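Local coordinates for uronate isomerase (Caulobacter crescentus, PDB 2Q01) that interconverts D-glucuronate with D-fructuronate, and D-galacturonate with D-tagaturonate, in the breakdown of hexuronic acids, at the interface of chains A and B. Residues are numbered along the deposited sequence; one frame, centred on the assembly and turned at random. Chains: chain A/B, Uronate isomerase.

The contacts lie along one seam on which two copies of the enzyme present different surfaces. Such unlike surfaces could repeat round the three copies of the deposited assembly, which need not be the biological one. Contact 1 lies apart, its C-alpha centre about 20 Å from those of contacts 2 and 3 and about 24 Å from that of contact 4. Contact 2 is about 14 Å from contacts 3 and 4. Contacts 3 and 4, about 7 Å apart, share A:Met449, A:Glu453 and B:Arg111. The loop and helix start at A 448-453 run through contacts 2, 3 and 4, while helix 393-407 serves contact 2 from both chains.

Contact 1: the interface of chains A and B. Residues chain A 376-377, 379; chain B 74-75, 317, 320, 328-329.
A:His377 inserts its imidazole among B:Tyr74, B:Leu320, B:Asn317 and B:Gly329 in a small plug-and-socket patch of a heterologous interface, which probably helps to hold neighbouring subunits of the three-copy deposited assembly in register. With CG anti to the backbone N (chi1 172°), the ring reaches away from its own loop into chain B. A:His377 NE2 donates a nearly straight hydrogen bond (161° at H) of 3.2 Å to the side-chain carbonyl oxygen B:Asn317 OD1, in the carbonyl plane and on a lone pair; the amide stands almost upright to the imidazole. B:Tyr74 brings CD2 over one face of the imidazole, 3.5 Å from A:His377 CE1. The backbone carbonyl O of B:Gly329 lies over the opposite face, 3.1 Å from A:His377 ND1 but far out of the ring plane, a poor direction for a hydrogen bond. From B:Leu320 the methyl CD2 meets A:His377 CE1 at 3.6 Å. A:Pro379 sets CG over the rim of one face of the B:Tyr74 ring. The chain A loop joins helix 366-375 to strand 381-383, beside the potassium site that includes A:Ala375 and A:Tyr378; B:Tyr74 closes helix 67-74, and B:Leu320 belongs to helix 318-323.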
ATOM      1  N   GLY A 376      11.273 -11.252 -10.426  1.00 31.35           N
ATOM      2  CA  GLY A 376      11.236 -11.115 -11.877  1.00 32.07           C
ATOM      3  C   GLY A 376      12.578 -10.805 -12.512  1.00 31.89           C
ATOM      4  O   GLY A 376      12.639 -10.433 -13.688  1.00 48.14           O
ATOM      5  N   HIS A 377      13.657 -10.952 -11.742  1.00 41.35           N
ATOM      6  CA  HIS A 377      15.009 -10.833 -12.283  1.00 38.35           C
ATOM      7  C   HIS A 377      15.921 -12.003 -11.937  1.00 40.18           C
ATOM      8  O   HIS A 377      16.529 -12.600 -12.827  1.00 44.42           O
ATOM      9  CB  HIS A 377      15.680  -9.521 -11.874  1.00 33.92           C
ATOM     10  CG  HIS A 377      17.128  -9.464 -12.246  1.00 31.25           C
ATOM     11  ND1 HIS A 377      17.554  -9.188 -13.526  1.00 40.58           N
ATOM     12  CD2 HIS A 377      18.245  -9.700 -11.519  1.00 28.67           C
ATOM     13  CE1 HIS A 377      18.874  -9.232 -13.566  1.00 41.72           C
ATOM     14  NE2 HIS A 377      19.317  -9.545 -12.363  1.00 39.83           N
ATOM     15  N   PRO A 379      17.404 -15.509 -11.081  1.00 38.08           N
ATOM     16  CA  PRO A 379      17.147 -16.929 -11.354  1.00 34.24           C
ATOM     17  C   PRO A 379      16.781 -17.770 -10.128  1.00 36.93           C
ATOM     18  O   PRO A 379      16.033 -18.736 -10.264  1.00 45.75           O
ATOM     19  CB  PRO A 379      18.470 -17.415 -11.938  1.00 43.01           C
ATOM     20  CG  PRO A 379      19.068 -16.207 -12.545  1.00 49.29           C
ATOM     21  CD  PRO A 379      18.681 -15.068 -11.671  1.00 37.86           C
TER
ATOM     22  N   TYR B  74      15.802 -14.015 -18.239  1.00 39.12           N
ATOM     23  CA  TYR B  74      16.944 -14.181 -17.323  1.00 38.47           C
ATOM     24  C   TYR B  74      16.503 -14.715 -15.968  1.00 32.03           C
ATOM     25  O   TYR B  74      17.206 -15.505 -15.334  1.00 41.89           O
ATOM     26  CB  TYR B  74      17.705 -12.871 -17.126  1.00 40.59           C
ATOM     27  CG  TYR B  74      18.948 -13.001 -16.274  1.00 44.65           C
ATOM     28  CD1 TYR B  74      20.077 -13.657 -16.754  1.00 56.34           C
ATOM     29  CD2 TYR B  74      18.997 -12.464 -14.993  1.00 52.75           C
ATOM     30  CE1 TYR B  74      21.222 -13.772 -15.982  1.00 64.01           C
ATOM     31  CE2 TYR B  74      20.139 -12.573 -14.213  1.00 46.89           C
ATOM     32  CZ  TYR B  74      21.247 -13.226 -14.715  1.00 60.72           C
ATOM     33  OH  TYR B  74      22.382 -13.342 -13.950  1.00 69.53           O
ATOM     34  N   SER B  75      15.318 -14.287 -15.554  1.00 29.86           N
ATOM     35  CA  SER B  75      14.708 -14.732 -14.317  1.00 34.60           C
ATOM     36  C   SER B  75      14.329 -16.206 -14.321  1.00 37.55           C
ATOM     37  O   SER B  75      14.067 -16.774 -13.257  1.00 44.76           O
ATOM     38  CB  SER B  75      13.475 -13.879 -13.996  1.00 32.92           C
ATOM     39  OG  SER B  75      12.283 -14.451 -14.513  1.00 42.11           O
ATOM     40  N   ASN B 317      22.375  -6.291  -9.286  1.00 48.03           N
ATOM     41  CA  ASN B 317      23.176  -7.460  -9.626  1.00 50.86           C
ATOM     42  C   ASN B 317      24.594  -6.988  -9.916  1.00 60.53           C
ATOM     43  O   ASN B 317      24.845  -6.343 -10.943  1.00 61.27           O
ATOM     44  CB  ASN B 317      22.578  -8.170 -10.843  1.00 51.32           C
ATOM     45  CG  ASN B 317      22.980  -9.639 -10.946  1.00 57.03           C
ATOM     46  OD1 ASN B 317      22.134 -10.496 -11.195  1.00 46.61           O
ATOM     47  ND2 ASN B 317      24.266  -9.933 -10.778  1.00 54.24           N
ATOM     48  N   LEU B 320      26.369  -8.972 -12.881  1.00 52.37           N
ATOM     49  CA  LEU B 320      25.842  -8.457 -14.143  1.00 43.38           C
ATOM     50  C   LEU B 320      26.375  -7.062 -14.496  1.00 44.93           C
ATOM     51  O   LEU B 320      26.499  -6.728 -15.676  1.00 49.40           O
ATOM     52  CB  LEU B 320      24.311  -8.441 -14.085  1.00 45.71           C
ATOM     53  CG  LEU B 320      23.443  -8.169 -15.315  1.00 45.39           C
ATOM     54  CD1 LEU B 320      23.549  -9.302 -16.323  1.00 54.61           C
ATOM     55  CD2 LEU B 320      22.001  -7.970 -14.884  1.00 50.30           C
ATOM     56  N   LYS B 328      20.560  -3.277 -17.460  1.00 50.88           N
ATOM     57  CA  LYS B 328      20.370  -4.669 -17.869  1.00 48.67           C
ATOM     58  C   LYS B 328      19.246  -5.356 -17.089  1.00 48.32           C
ATOM     59  O   LYS B 328      19.196  -6.585 -16.998  1.00 52.78           O
ATOM     60  CB  LYS B 328      21.689  -5.455 -17.778  1.00 49.30           C
ATOM     61  CG  LYS B 328      22.826  -4.902 -18.653  1.00 49.22           C
ATOM     62  CD  LYS B 328      22.463  -4.879 -20.140  1.00 47.02           C
ATOM     63  CE  LYS B 328      23.500  -4.116 -20.951  1.00 60.92           C
ATOM     64  NZ  LYS B 328      23.033  -3.815 -22.333  1.00 59.86           N
ATOM     65  N   GLY B 329      18.339  -4.550 -16.543  1.00 43.31           N
ATOM     66  CA  GLY B 329      17.158  -5.059 -15.863  1.00 34.24           C
ATOM     67  C   GLY B 329      17.378  -5.471 -14.424  1.00 41.11           C
ATOM     68  O   GLY B 329      16.635  -6.287 -13.885  1.00 48.83           O
TER

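Contact 2: the interface of chains A and B. Residues chain A 401, 405, 448; chain B 112, 392-395.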
ATOM      1  N   GLU A 401      -2.839  -9.064  -7.898  1.00 44.09           N
ATOM      2  CA  GLU A 401      -2.915  -7.745  -8.540  1.00 46.80           C
ATOM      3  C   GLU A 401      -1.617  -6.933  -8.489  1.00 38.96           C
ATOM      4  O   GLU A 401      -1.440  -6.011  -9.283  1.00 49.01           O
ATOM      5  CB  GLU A 401      -4.049  -6.908  -7.938  1.00 46.66           C
ATOM      6  CG  GLU A 401      -5.440  -7.235  -8.463  1.00 51.93           C
ATOM      7  CD  GLU A 401      -6.548  -6.467  -7.736  1.00 68.97           C
ATOM      8  OE1 GLU A 401      -6.393  -6.155  -6.532  1.00 55.13           O
ATOM      9  OE2 GLU A 401      -7.586  -6.183  -8.372  1.00 77.93           O
ATOM     10  N   GLU A 405       2.334  -8.423 -12.680  1.00 34.20           N
ATOM     11  CA  GLU A 405       2.795  -7.557 -13.762  1.00 36.17           C
ATOM     12  C   GLU A 405       4.304  -7.498 -13.959  1.00 42.55           C
ATOM     13  O   GLU A 405       4.775  -7.272 -15.076  1.00 51.89           O
ATOM     14  CB  GLU A 405       2.187  -6.165 -13.625  1.00 42.09           C
ATOM     15  CG  GLU A 405       0.716  -6.159 -14.057  1.00 73.47           C
ATOM     16  CD  GLU A 405       0.040  -4.812 -13.931  1.00 78.60           C
ATOM     17  OE1 GLU A 405       0.407  -4.032 -13.021  1.00 70.49           O
ATOM     18  OE2 GLU A 405      -0.862  -4.533 -14.752  1.00 71.21           O
ATOM     19  N   ARG A 448      -7.304  -9.256 -21.232  1.00 40.71           N
ATOM     20  CA  ARG A 448      -5.884  -9.137 -20.915  1.00 39.70           C
ATOM     21  C   ARG A 448      -5.193 -10.490 -21.020  1.00 43.57           C
ATOM     22  O   ARG A 448      -3.963 -10.567 -21.063  1.00 41.50           O
ATOM     23  CB  ARG A 448      -5.706  -8.567 -19.519  1.00 31.52           C
ATOM     24  CG  ARG A 448      -6.091  -7.118 -19.411  1.00 31.80           C
ATOM     25  CD  ARG A 448      -5.372  -6.493 -18.247  1.00 51.15           C
ATOM     26  NE  ARG A 448      -6.263  -6.210 -17.132  1.00 45.33           N
ATOM     27  CZ  ARG A 448      -5.846  -5.999 -15.889  1.00 65.12           C
ATOM     28  NH1 ARG A 448      -4.551  -6.065 -15.601  1.00 63.51           N
ATOM     29  NH2 ARG A 448      -6.724  -5.739 -14.933  1.00 77.64           N
TER
ATOM     30  N   GLY B 112      -0.302 -12.203 -18.353  1.00 42.30           N
ATOM     31  CA  GLY B 112      -0.752 -11.384 -17.234  1.00 38.67           C
ATOM     32  C   GLY B 112       0.040 -10.109 -17.028  1.00 42.20           C
ATOM     33  O   GLY B 112      -0.302  -9.283 -16.168  1.00 34.52           O
ATOM     34  N   SER B 392       1.511   0.223 -16.109  1.00 47.05           N
ATOM     35  CA  SER B 392       0.788  -1.020 -16.336  1.00 43.07           C
ATOM     36  C   SER B 392      -0.694  -0.839 -15.961  1.00 48.99           C
ATOM     37  O   SER B 392      -1.007   0.048 -15.168  1.00 50.36           O
ATOM     38  CB  SER B 392       1.422  -2.121 -15.486  1.00 40.28           C
ATOM     39  OG  SER B 392       1.263  -1.853 -14.106  1.00 42.97           O
ATOM     40  N   PRO B 393      -1.609  -1.661 -16.541  1.00 47.47           N
ATOM     41  CA  PRO B 393      -3.049  -1.616 -16.232  1.00 45.78           C
ATOM     42  C   PRO B 393      -3.413  -1.488 -14.744  1.00 47.65           C
ATOM     43  O   PRO B 393      -4.144  -0.566 -14.370  1.00 46.11           O
ATOM     44  CB  PRO B 393      -3.559  -2.943 -16.797  1.00 51.89           C
ATOM     45  CG  PRO B 393      -2.693  -3.184 -17.970  1.00 45.19           C
ATOM     46  CD  PRO B 393      -1.328  -2.665 -17.590  1.00 54.08           C
ATOM     47  N   GLU B 394      -2.899  -2.393 -13.913  1.00 42.98           N
ATOM     48  CA  GLU B 394      -3.112  -2.320 -12.464  1.00 48.10           C
ATOM     49  C   GLU B 394      -2.424  -1.123 -11.799  1.00 41.96           C
ATOM     50  O   GLU B 394      -2.940  -0.570 -10.833  1.00 40.92           O
ATOM     51  CB  GLU B 394      -2.693  -3.625 -11.779  1.00 49.52           C
ATOM     52  CG  GLU B 394      -3.834  -4.383 -11.114  1.00 65.65           C
ATOM     53  CD  GLU B 394      -4.794  -5.027 -12.099  1.00 74.11           C
ATOM     54  OE1 GLU B 394      -4.401  -6.009 -12.763  1.00 90.70           O
ATOM     55  OE2 GLU B 394      -5.949  -4.562 -12.190  1.00 76.50           O
ATOM     56  N   GLY B 395      -1.268  -0.728 -12.324  1.00 38.82           N
ATOM     57  CA  GLY B 395      -0.478   0.354 -11.747  1.00 37.00           C
ATOM     58  C   GLY B 395      -1.069   1.723 -12.007  1.00 39.00           C
ATOM     59  O   GLY B 395      -1.187   2.537 -11.087  1.00 48.90           O
TER
HETATM   60  O   HOH W   1      -1.930 -12.564 -20.602  1.00 34.08           O
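B:Pro393 lays CB against the guanidinium carbon of A:Arg448, 3.9 Å from CZ, and beside it B:Ser392 CB packs 3.4 Å from A:Glu405 CD. The A:Glu405 carboxylate caps the start of a chain B helix from the neighbouring subunit. Its OE2 accepts the backbone N of B:Glu394 on the syn side at 3.1 Å, while OE1 takes the hydroxyl B:Ser392 OG at 2.6 Å from above the carboxylate plane. B:Ser392 OG in turn accepts B:Gly395 N, capping its own helix too. The helix end would probably favour the negative charge of A:Glu405 and the nearby B:Glu394 carboxylate oppose it, an effect A:Arg448 may offset. Farther out, A:Arg448 grips B:Glu394 end-on, the carboxylate turned 40° from the guanidinium: NH1 meets OE1 from above its plane at 2.8 Å and NH2 meets OE2 on the syn side at 3.1 Å. A bend at chi2 (71°) turns the B:Glu394 carboxylate towards this arginine. Shortening B:Glu394 to an alanine would probably leave the A:Arg448 guanidinium without its charge partner and free to swing. At the rim, a water joins A:Arg448 O to B:Gly112 N. Helix 393-407 contributes its later turns in chain A and its first in chain B; A:Arg448 lies between helices 425-445 and 451-469.

Contact 3: the interface of chains A and B. Residues chain A 410, 449, 453, 456-457; chain B 108-109, 111.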
ATOM      1  N   TYR A 410       4.856 -17.519 -13.299  1.00 29.81           N
ATOM      2  CA  TYR A 410       5.836 -18.599 -13.279  1.00 37.29           C
ATOM      3  C   TYR A 410       7.008 -18.297 -12.351  1.00 38.59           C
ATOM      4  O   TYR A 410       7.928 -19.104 -12.206  1.00 42.99           O
ATOM      5  CB  TYR A 410       6.283 -18.946 -14.707  1.00 40.02           C
ATOM      6  CG  TYR A 410       5.119 -19.357 -15.593  1.00 40.34           C
ATOM      7  CD1 TYR A 410       4.562 -18.465 -16.510  1.00 45.84           C
ATOM      8  CD2 TYR A 410       4.556 -20.631 -15.490  1.00 47.10           C
ATOM      9  CE1 TYR A 410       3.482 -18.837 -17.315  1.00 45.20           C
ATOM     10  CE2 TYR A 410       3.482 -21.015 -16.290  1.00 52.95           C
ATOM     11  CZ  TYR A 410       2.951 -20.114 -17.197  1.00 55.67           C
ATOM     12  OH  TYR A 410       1.889 -20.498 -17.981  1.00 47.37           O
ATOM     13  N   MET A 449      -5.996 -11.552 -21.044  1.00 44.84           N
ATOM     14  CA  MET A 449      -5.520 -12.875 -21.421  1.00 30.31           C
ATOM     15  C   MET A 449      -6.605 -13.661 -22.132  1.00 40.41           C
ATOM     16  O   MET A 449      -7.791 -13.352 -22.019  1.00 51.02           O
ATOM     17  CB  MET A 449      -4.954 -13.636 -20.217  1.00 29.82           C
ATOM     18  CG  MET A 449      -5.915 -14.469 -19.401  1.00 46.86           C
ATOM     19  SD  MET A 449      -5.105 -15.154 -17.941  1.00 39.31           S
ATOM     20  CE  MET A 449      -3.458 -15.376 -18.583  1.00 52.18           C
ATOM     21  N   GLU A 453      -5.075 -19.512 -22.251  1.00 52.82           N
ATOM     22  CA  GLU A 453      -3.997 -19.195 -21.313  1.00 42.96           C
ATOM     23  C   GLU A 453      -4.437 -19.366 -19.861  1.00 45.40           C
ATOM     24  O   GLU A 453      -3.693 -19.912 -19.039  1.00 50.33           O
ATOM     25  CB  GLU A 453      -3.508 -17.762 -21.530  1.00 39.07           C
ATOM     26  CG  GLU A 453      -2.786 -17.515 -22.848  1.00 38.99           C
ATOM     27  CD  GLU A 453      -2.532 -16.037 -23.109  1.00 48.60           C
ATOM     28  OE1 GLU A 453      -1.697 -15.712 -23.979  1.00 47.84           O
ATOM     29  OE2 GLU A 453      -3.164 -15.194 -22.445  1.00 43.68           O
ATOM     30  N   GLU A 456      -4.870 -23.132 -18.911  1.00 43.00           N
ATOM     31  CA  GLU A 456      -3.569 -23.715 -18.616  1.00 39.80           C
ATOM     32  C   GLU A 456      -3.078 -23.279 -17.239  1.00 41.41           C
ATOM     33  O   GLU A 456      -2.478 -24.071 -16.511  1.00 46.38           O
ATOM     34  CB  GLU A 456      -2.546 -23.304 -19.670  1.00 41.67           C
ATOM     35  CG  GLU A 456      -2.540 -24.163 -20.922  1.00 67.48           C
ATOM     36  CD  GLU A 456      -1.371 -23.848 -21.850  1.00 83.90           C
ATOM     37  OE1 GLU A 456      -0.206 -23.864 -21.390  1.00 82.85           O
ATOM     38  OE2 GLU A 456      -1.623 -23.593 -23.048  1.00 86.72           O
ATOM     39  N   LEU A 457      -3.360 -22.027 -16.880  1.00 39.06           N
ATOM     40  CA  LEU A 457      -2.770 -21.415 -15.697  1.00 35.97           C
ATOM     41  C   LEU A 457      -3.296 -21.891 -14.348  1.00 42.57           C
ATOM     42  O   LEU A 457      -2.488 -22.159 -13.465  1.00 51.31           O
ATOM     43  CB  LEU A 457      -2.756 -19.889 -15.789  1.00 38.37           C
ATOM     44  CG  LEU A 457      -1.499 -19.350 -16.481  1.00 41.73           C
ATOM     45  CD1 LEU A 457      -1.681 -17.919 -16.850  1.00 30.51           C
ATOM     46  CD2 LEU A 457      -0.269 -19.493 -15.606  1.00 46.40           C
TER
ATOM     47  N   TYR B 108       5.182 -17.428 -23.335  1.00 42.92           N
ATOM     48  CA  TYR B 108       4.154 -17.771 -22.333  1.00 39.13           C
ATOM     49  C   TYR B 108       4.401 -17.146 -20.945  1.00 35.73           C
ATOM     50  O   TYR B 108       3.468 -16.950 -20.169  1.00 38.98           O
ATOM     51  CB  TYR B 108       4.018 -19.300 -22.210  1.00 38.09           C
ATOM     52  CG  TYR B 108       5.181 -19.985 -21.519  1.00 39.79           C
ATOM     53  CD1 TYR B 108       6.346 -20.296 -22.219  1.00 51.16           C
ATOM     54  CD2 TYR B 108       5.119 -20.325 -20.166  1.00 45.91           C
ATOM     55  CE1 TYR B 108       7.415 -20.919 -21.594  1.00 43.76           C
ATOM     56  CE2 TYR B 108       6.187 -20.953 -19.533  1.00 40.81           C
ATOM     57  CZ  TYR B 108       7.333 -21.240 -20.255  1.00 48.07           C
ATOM     58  OH  TYR B 108       8.403 -21.857 -19.653  1.00 54.93           O
ATOM     59  N   LEU B 109       5.659 -16.834 -20.651  1.00 42.63           N
ATOM     60  CA  LEU B 109       6.020 -16.248 -19.364  1.00 34.30           C
ATOM     61  C   LEU B 109       5.296 -14.924 -19.129  1.00 42.68           C
ATOM     62  O   LEU B 109       4.992 -14.564 -17.992  1.00 46.43           O
ATOM     63  CB  LEU B 109       7.533 -16.041 -19.276  1.00 33.34           C
ATOM     64  CG  LEU B 109       8.317 -17.098 -18.496  1.00 23.34           C
ATOM     65  CD1 LEU B 109       7.577 -18.428 -18.501  1.00 35.95           C
ATOM     66  CD2 LEU B 109       9.718 -17.258 -19.067  1.00 37.81           C
ATOM     67  N   ARG B 111       2.304 -13.966 -19.717  1.00 39.12           N
ATOM     68  CA  ARG B 111       0.874 -14.044 -19.412  1.00 36.83           C
ATOM     69  C   ARG B 111       0.541 -13.215 -18.173  1.00 44.49           C
ATOM     70  O   ARG B 111       1.064 -13.468 -17.083  1.00 40.85           O
ATOM     71  CB  ARG B 111       0.443 -15.504 -19.197  1.00 36.30           C
ATOM     72  CG  ARG B 111       0.256 -16.283 -20.480  1.00 24.22           C
ATOM     73  CD  ARG B 111       0.157 -17.777 -20.229  1.00 44.78           C
ATOM     74  NE  ARG B 111       0.285 -18.543 -21.471  1.00 39.89           N
ATOM     75  CZ  ARG B 111       0.160 -19.866 -21.562  1.00 51.62           C
ATOM     76  NH1 ARG B 111       0.294 -20.459 -22.739  1.00 50.55           N
ATOM     77  NH2 ARG B 111      -0.100 -20.600 -20.487  1.00 44.96           N
TER
HETATM   78  O   HOH W   2       0.977 -16.660 -23.772  1.00 46.26           O
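The 3-10 turn 107-110 of chain B, with B:Arg111 just beyond it, packs into the groove between A:Tyr410 and helix 451-469 of chain A. B:Tyr108 turns the edge of its ring into a face of A:Tyr410; the planes stand 77° apart with centroids separated by 5.1 Å, and CE2 lies over the centre of the A:Tyr410 ring. Alongside, the methyl B:Leu109 CD1 presses on A:Tyr410 CD1 at 3.6 Å, so the same tyrosine is held by an aromatic edge and an aliphatic branch. B:Arg111, extended from CG to NE, lies across the first turns of helix 451-469, its CG anti to the carbonyl carbon (chi1 -78°). Its aliphatic stem meets A:Leu457, whose CD1 is 3.8 Å from B:Arg111 CD, and the methyl CE of A:Met449 approaches CB crosswise. The guanidinium is layered between B:Tyr108 CB on one face and the backbone of A:Glu453 on the other. At its edge NH2 makes a long, weak salt bridge of 3.4 Å with A:Glu456 OE1, the carboxylate plane nearly at right angles to the guanidinium. The phenol oxygen A:Tyr410 OH lies 3.2 Å from B:Arg111 NH2, the ring and guanidinium planes 57° apart. A water in the guanidinium plane links B:Arg111 NE (3.1 Å) to A:Glu453 OE1 (2.8 Å). A:Tyr410 lies in the loop after helix 393-407, facing the first turns of helix 451-469.

Contact 4: the interface of chains A and B. Residues chain A 449-450, 453; chain B 5, 111, 116, 132.
A:Glu453 and A:Asp450 meet B:Arg5 and B:Trp116 in a charged, hydrogen-bonded patch of the heterologous interface, which probably ties the N-terminal segment of one subunit to a helix start of its neighbour. A:Glu453 OE1 takes two donors from chain B. The indole B:Trp116 NE1 approaches at 2.8 Å on the syn lone pair, and B:Arg5 NH2 comes at 3.0 Å from well above the carboxylate plane (64°). The same B:Arg5 NH2 forms a 2.6 Å salt bridge with A:Asp450 OD2, lying near the plane of that carboxylate on its anti side, so one nitrogen bridges both acids. Within chain B, B:Phe132 places its ring beneath this nitrogen, with NH2 3.6 Å above the ring centre, and probably helps to fix the guanidinium. The other oxygen, A:Glu453 OE2, accepts the backbone N of A:Asp450 at 3.1 Å, as in one half of a helix capping box, A:Asp450 giving its own carboxylate to B:Arg5 instead. With CG anti to the carbonyl carbon (chi1 -68°) and the chain extended beyond it, A:Glu453 spans from its helix to the indole. Were A:Glu453 an alanine, the indole N-H of B:Trp116 and the backbone N of A:Asp450 would probably lose their acceptor, and B:Arg5 one of its two acids. A:Asp450 precedes helix 451-469, B:Trp116 stands in the first turn of helix 114-126, B:Phe132 lies in a loop after it, and B:Arg5 is the first modelled residue of chain B.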
ATOM      1  N   MET A 449      -5.996 -11.552 -21.044  1.00 44.84           N
ATOM      2  CA  MET A 449      -5.520 -12.875 -21.421  1.00 30.31           C
ATOM      3  C   MET A 449      -6.605 -13.661 -22.132  1.00 40.41           C
ATOM      4  O   MET A 449      -7.791 -13.352 -22.019  1.00 51.02           O
ATOM      5  CB  MET A 449      -4.954 -13.636 -20.217  1.00 29.82           C
ATOM      6  CG  MET A 449      -5.915 -14.469 -19.401  1.00 46.86           C
ATOM      7  SD  MET A 449      -5.105 -15.154 -17.941  1.00 39.31           S
ATOM      8  CE  MET A 449      -3.458 -15.376 -18.583  1.00 52.18           C
ATOM      9  N   ASP A 450      -6.188 -14.663 -22.893  1.00 42.84           N
ATOM     10  CA  ASP A 450      -7.116 -15.522 -23.601  1.00 40.93           C
ATOM     11  C   ASP A 450      -7.554 -16.629 -22.654  1.00 40.92           C
ATOM     12  O   ASP A 450      -6.852 -16.925 -21.685  1.00 54.32           O
ATOM     13  CB  ASP A 450      -6.444 -16.094 -24.851  1.00 42.24           C
ATOM     14  CG  ASP A 450      -6.097 -15.019 -25.884  1.00 58.33           C
ATOM     15  OD1 ASP A 450      -6.741 -13.945 -25.891  1.00 71.36           O
ATOM     16  OD2 ASP A 450      -5.183 -15.252 -26.704  1.00 61.94           O
ATOM     17  N   GLU A 453      -5.075 -19.512 -22.251  1.00 52.82           N
ATOM     18  CA  GLU A 453      -3.997 -19.195 -21.313  1.00 42.96           C
ATOM     19  C   GLU A 453      -4.437 -19.366 -19.861  1.00 45.40           C
ATOM     20  O   GLU A 453      -3.693 -19.912 -19.039  1.00 50.33           O
ATOM     21  CB  GLU A 453      -3.508 -17.762 -21.530  1.00 39.07           C
ATOM     22  CG  GLU A 453      -2.786 -17.515 -22.848  1.00 38.99           C
ATOM     23  CD  GLU A 453      -2.532 -16.037 -23.109  1.00 48.60           C
ATOM     24  OE1 GLU A 453      -1.697 -15.712 -23.979  1.00 47.84           O
ATOM     25  OE2 GLU A 453      -3.164 -15.194 -22.445  1.00 43.68           O
TER
ATOM     26  N   ARG B   5      -3.197 -21.353 -33.342  1.00 64.83           N
ATOM     27  CA  ARG B   5      -3.937 -20.524 -32.348  1.00 59.28           C
ATOM     28  C   ARG B   5      -3.940 -19.047 -32.759  1.00 55.67           C
ATOM     29  O   ARG B   5      -2.870 -18.461 -32.948  1.00 57.65           O
ATOM     30  CB  ARG B   5      -3.321 -20.691 -30.962  1.00 63.88           C
ATOM     31  CG  ARG B   5      -3.970 -19.838 -29.894  1.00 64.40           C
ATOM     32  CD  ARG B   5      -3.004 -19.557 -28.772  1.00 65.27           C
ATOM     33  NE  ARG B   5      -3.388 -18.364 -28.025  1.00 57.10           N
ATOM     34  CZ  ARG B   5      -2.930 -18.060 -26.816  1.00 52.32           C
ATOM     35  NH1 ARG B   5      -2.075 -18.864 -26.200  1.00 48.45           N
ATOM     36  NH2 ARG B   5      -3.335 -16.952 -26.216  1.00 51.53           N
ATOM     37  N   ARG B 111       2.304 -13.966 -19.717  1.00 39.12           N
ATOM     38  CA  ARG B 111       0.874 -14.044 -19.412  1.00 36.83           C
ATOM     39  C   ARG B 111       0.541 -13.215 -18.173  1.00 44.49           C
ATOM     40  O   ARG B 111       1.064 -13.468 -17.083  1.00 40.85           O
ATOM     41  CB  ARG B 111       0.443 -15.504 -19.197  1.00 36.30           C
ATOM     42  CG  ARG B 111       0.256 -16.283 -20.480  1.00 24.22           C
ATOM     43  CD  ARG B 111       0.157 -17.777 -20.229  1.00 44.78           C
ATOM     44  NE  ARG B 111       0.285 -18.543 -21.471  1.00 39.89           N
ATOM     45  CZ  ARG B 111       0.160 -19.866 -21.562  1.00 51.62           C
ATOM     46  NH1 ARG B 111       0.294 -20.459 -22.739  1.00 50.55           N
ATOM     47  NH2 ARG B 111      -0.100 -20.600 -20.487  1.00 44.96           N
ATOM     48  N   TRP B 116       2.484  -8.401 -22.523  1.00 41.11           N
ATOM     49  CA  TRP B 116       1.549  -9.189 -23.313  1.00 39.31           C
ATOM     50  C   TRP B 116       0.684  -8.238 -24.128  1.00 41.43           C
ATOM     51  O   TRP B 116       0.483  -8.444 -25.322  1.00 53.52           O
ATOM     52  CB  TRP B 116       0.670 -10.035 -22.390  1.00 44.51           C
ATOM     53  CG  TRP B 116      -0.222 -11.033 -23.075  1.00 44.81           C
ATOM     54  CD1 TRP B 116       0.040 -12.355 -23.274  1.00 36.41           C
ATOM     55  CD2 TRP B 116      -1.529 -10.796 -23.622  1.00 45.56           C
ATOM     56  NE1 TRP B 116      -1.012 -12.958 -23.918  1.00 41.03           N
ATOM     57  CE2 TRP B 116      -1.989 -12.025 -24.145  1.00 44.15           C
ATOM     58  CE3 TRP B 116      -2.354  -9.663 -23.724  1.00 36.77           C
ATOM     59  CZ2 TRP B 116      -3.241 -12.158 -24.763  1.00 43.18           C
ATOM     60  CZ3 TRP B 116      -3.597  -9.796 -24.335  1.00 44.88           C
ATOM     61  CH2 TRP B 116      -4.028 -11.038 -24.848  1.00 39.23           C
ATOM     62  N   PHE B 132      -0.963 -16.302 -32.982  1.00 47.38           N
ATOM     63  CA  PHE B 132      -0.265 -16.020 -31.732  1.00 44.76           C
ATOM     64  C   PHE B 132       1.136 -16.617 -31.764  1.00 54.11           C
ATOM     65  O   PHE B 132       1.334 -17.723 -32.277  1.00 57.99           O
ATOM     66  CB  PHE B 132      -1.048 -16.606 -30.557  1.00 38.60           C
ATOM     67  CG  PHE B 132      -0.764 -15.946 -29.237  1.00 50.69           C
ATOM     68  CD1 PHE B 132      -1.520 -14.858 -28.814  1.00 61.46           C
ATOM     69  CD2 PHE B 132       0.244 -16.424 -28.402  1.00 60.79           C
ATOM     70  CE1 PHE B 132      -1.268 -14.245 -27.590  1.00 59.84           C
ATOM     71  CE2 PHE B 132       0.506 -15.817 -27.177  1.00 53.09           C
ATOM     72  CZ  PHE B 132      -0.251 -14.726 -26.771  1.00 59.35           C
TER
HETATM   73  O   HOH W   3       0.977 -16.660 -23.772  1.00 46.26           O